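Local coordinates for hypothetical protein (Legionella pneumophila subsp. pneumophila, PDB 2IM9) that is of unknown function but probably acts as a cell-wall amidase related to N-acetylmuramoyl-L-alanine amidases, with a papain-like (clan CA) fold, at residues A[273-277]-A[278-282]. Numbering follows the deposited sequence.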
ATOM      1  N   ILE A 273      12.049   1.126   8.410  1.00 14.78           N
ATOM      2  CA  ILE A 273      13.457   0.990   8.032  1.00 15.52           C
ATOM      3  C   ILE A 273      14.339   1.423   9.208  1.00 15.20           C
ATOM      4  O   ILE A 273      14.227   2.556   9.660  1.00 14.44           O
ATOM      5  CB  ILE A 273      13.809   1.860   6.783  1.00 15.81           C
ATOM      6  CG1 ILE A 273      12.928   1.516   5.565  1.00 16.29           C
ATOM      7  CG2 ILE A 273      15.323   1.736   6.443  1.00 18.05           C
ATOM      8  CD1 ILE A 273      13.171   0.108   4.936  1.00 16.86           C
ATOM      9  N   TRP A 274      15.193   0.520   9.683  1.00 16.14           N
ATOM     10  CA  TRP A 274      16.140   0.829  10.766  1.00 16.39           C
ATOM     11  C   TRP A 274      17.425   1.418  10.168  1.00 17.31           C
ATOM     12  O   TRP A 274      18.039   0.808   9.294  1.00 16.90           O
ATOM     13  CB  TRP A 274      16.491  -0.422  11.544  1.00 17.41           C
ATOM     14  CG  TRP A 274      15.406  -0.876  12.462  1.00 17.50           C
ATOM     15  CD1 TRP A 274      14.398  -1.763  12.181  1.00 17.66           C
ATOM     16  CD2 TRP A 274      15.210  -0.451  13.811  1.00 16.90           C
ATOM     17  NE1 TRP A 274      13.589  -1.919  13.295  1.00 16.80           N
ATOM     18  CE2 TRP A 274      14.064  -1.117  14.300  1.00 16.87           C
ATOM     19  CE3 TRP A 274      15.894   0.436  14.660  1.00 17.05           C
ATOM     20  CZ2 TRP A 274      13.597  -0.939  15.609  1.00 17.29           C
ATOM     21  CZ3 TRP A 274      15.424   0.616  15.953  1.00 17.36           C
ATOM     22  CH2 TRP A 274      14.284  -0.059  16.413  1.00 17.75           C
ATOM     23  N   ILE A 275      17.832   2.588  10.663  1.00 17.61           N
ATOM     24  CA  ILE A 275      19.066   3.237  10.191  1.00 18.48           C
ATOM     25  C   ILE A 275      19.764   3.799  11.402  1.00 17.55           C
ATOM     26  O   ILE A 275      19.202   4.620  12.125  1.00 17.02           O
ATOM     27  CB  ILE A 275      18.800   4.399   9.216  1.00 18.55           C
ATOM     28  CG1 ILE A 275      18.030   3.937   7.969  1.00 19.80           C
ATOM     29  CG2 ILE A 275      20.138   5.124   8.812  1.00 20.62           C
ATOM     30  CD1 ILE A 275      17.351   5.105   7.218  1.00 20.00           C
ATOM     31  N   ASN A 276      20.979   3.326  11.634  1.00 17.98           N
ATOM     32  CA  ASN A 276      21.774   3.798  12.757  1.00 18.46           C
ATOM     33  C   ASN A 276      21.033   3.571  14.068  1.00 19.31           C
ATOM     34  O   ASN A 276      21.030   4.422  14.949  1.00 19.82           O
ATOM     35  CB  ASN A 276      22.174   5.277  12.571  1.00 18.71           C
ATOM     36  CG  ASN A 276      23.388   5.659  13.418  1.00 18.67           C
ATOM     37  OD1 ASN A 276      24.357   4.904  13.475  1.00 20.05           O
ATOM     38  ND2 ASN A 276      23.320   6.814  14.096  1.00 19.78           N
ATOM     39  N   ASN A 277      20.390   2.412  14.178  1.00 18.93           N
ATOM     40  CA  ASN A 277      19.682   2.015  15.409  1.00 20.13           C
ATOM     41  C   ASN A 277      18.520   2.960  15.773  1.00 20.11           C
ATOM     42  O   ASN A 277      18.140   3.086  16.951  1.00 20.05           O
ATOM     43  CB  ASN A 277      20.691   1.818  16.573  1.00 20.88           C
ATOM     44  CG  ASN A 277      20.165   0.906  17.680  1.00 22.56           C
ATOM     45  OD1 ASN A 277      19.527  -0.113  17.425  1.00 26.79           O
ATOM     46  ND2 ASN A 277      20.425   1.284  18.914  1.00 25.85           N
ATOM     47  N   GLU A 278      17.957   3.610  14.750  1.00 20.34           N
ATOM     48  CA  GLU A 278      16.759   4.440  14.872  1.00 21.22           C
ATOM     49  C   GLU A 278      15.734   3.966  13.835  1.00 19.25           C
ATOM     50  O   GLU A 278      16.090   3.588  12.725  1.00 18.26           O
ATOM     51  CB  GLU A 278      17.096   5.923  14.643  1.00 21.33           C
ATOM     52  CG  GLU A 278      15.898   6.893  14.802  1.00 25.37           C
ATOM     53  CD  GLU A 278      16.280   8.384  14.769  1.00 26.18           C
ATOM     54  OE1 GLU A 278      17.438   8.713  14.424  1.00 33.98           O
ATOM     55  OE2 GLU A 278      15.404   9.228  15.079  1.00 31.00           O
ATOM     56  N   LEU A 279      14.464   3.985  14.202  1.00 17.61           N
ATOM     57  CA  LEU A 279      13.440   3.434  13.313  1.00 16.91           C
ATOM     58  C   LEU A 279      12.746   4.539  12.522  1.00 16.72           C
ATOM     59  O   LEU A 279      12.188   5.477  13.107  1.00 16.07           O
ATOM     60  CB  LEU A 279      12.430   2.622  14.114  1.00 17.29           C
ATOM     61  CG  LEU A 279      11.283   1.936  13.371  1.00 17.70           C
ATOM     62  CD1 LEU A 279      11.809   1.016  12.288  1.00 17.82           C
ATOM     63  CD2 LEU A 279      10.447   1.182  14.416  1.00 17.71           C
ATOM     64  N   PHE A 280      12.760   4.380  11.196  1.00 16.55           N
ATOM     65  CA  PHE A 280      12.139   5.318  10.272  1.00 16.16           C
ATOM     66  C   PHE A 280      10.915   4.734   9.568  1.00 16.07           C
ATOM     67  O   PHE A 280      10.785   3.519   9.397  1.00 15.77           O
ATOM     68  CB  PHE A 280      13.171   5.857   9.266  1.00 16.93           C
ATOM     69  CG  PHE A 280      14.239   6.696   9.918  1.00 17.86           C
ATOM     70  CD1 PHE A 280      14.086   8.072  10.042  1.00 18.13           C
ATOM     71  CD2 PHE A 280      15.357   6.090  10.483  1.00 19.97           C
ATOM     72  CE1 PHE A 280      15.069   8.847  10.700  1.00 20.21           C
ATOM     73  CE2 PHE A 280      16.329   6.846  11.126  1.00 20.75           C
ATOM     74  CZ  PHE A 280      16.180   8.228  11.231  1.00 21.32           C
ATOM     75  N   PHE A 281      10.022   5.629   9.204  1.00 15.70           N
ATOM     76  CA  PHE A 281       8.841   5.311   8.412  1.00 16.30           C
ATOM     77  C   PHE A 281       9.139   5.887   7.039  1.00 16.05           C
ATOM     78  O   PHE A 281       9.214   7.109   6.853  1.00 16.37           O
ATOM     79  CB  PHE A 281       7.623   5.957   9.064  1.00 16.91           C
ATOM     80  CG  PHE A 281       6.311   5.621   8.432  1.00 16.83           C
ATOM     81  CD1 PHE A 281       6.034   4.332   7.947  1.00 17.41           C
ATOM     82  CD2 PHE A 281       5.296   6.575   8.420  1.00 18.59           C
ATOM     83  CE1 PHE A 281       4.781   4.026   7.414  1.00 19.06           C
ATOM     84  CE2 PHE A 281       4.030   6.262   7.885  1.00 20.62           C
ATOM     85  CZ  PHE A 281       3.784   4.992   7.383  1.00 19.10           C
ATOM     86  N   ARG A 282       9.371   4.994   6.083  1.00 15.34           N
ATOM     87  CA  ARG A 282       9.715   5.409   4.726  1.00 15.44           C
ATOM     88  C   ARG A 282       8.470   5.299   3.863  1.00 15.95           C
ATOM     89  O   ARG A 282       7.918   4.224   3.706  1.00 15.91           O
ATOM     90  CB  ARG A 282      10.837   4.532   4.177  1.00 15.67           C
ATOM     91  CG  ARG A 282      11.300   4.932   2.771  1.00 15.78           C
ATOM     92  CD  ARG A 282      12.569   4.165   2.415  1.00 17.01           C
ATOM     93  NE  ARG A 282      13.725   4.666   3.160  1.00 16.51           N
ATOM     94  CZ  ARG A 282      14.879   4.017   3.257  1.00 17.10           C
ATOM     95  NH1 ARG A 282      15.040   2.835   2.669  1.00 18.98           N
ATOM     96  NH2 ARG A 282      15.879   4.553   3.950  1.00 18.50           N
TER
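Glu-278 O is gripped twice by the facing strand: Ile-275 N donates a nearly straight hydrogen bond of 2.9 Å in its carbonyl plane, and Trp-274 CA approaches it in a CA-H...O contact. The reciprocal bond from Glu-278 N to Ile-275 O is longer, 3.1 Å, and bent to 145°, closing the two-residue type I' turn of this beta hairpin, with Asn-276 and Asn-277 at its corners. Further along, Ile-273 and Phe-280 form a second hydrogen-bonded pair. Between them lies the non-hydrogen-bonded pair Trp-274 and Leu-279, whose side chains share one face of the sheet. Trp-274 CG lies anti to the carbonyl carbon (chi1 -75°), and the indole folds across to the partner strand, where Leu-279 CD1 sits 3.6 Å from the centroid of its five-membered ring, a CH-pi contact over the face. Indole NE1 donates a hydrogen bond to Ile-241 O, which probably helps hold the ring's rotation. On the other face, Ile-273 CG1 lies over the guanidinium of Arg-282, while Ile-275 CD1 comes to 3.6 Å from Arg-282 NH2 and 4.0 Å from Phe-280 CD2. Asp-293 of strand 290-295 forms a salt bridge with Arg-282 NE, and Ser-61 of helix 53-63 hydrogen-bonds NH1. Arg-282 thus combines apolar cover from the hairpin with polar ties to a neighbouring strand and helix, and its charge, buried with the side chain, is probably stabilised by Asp-293.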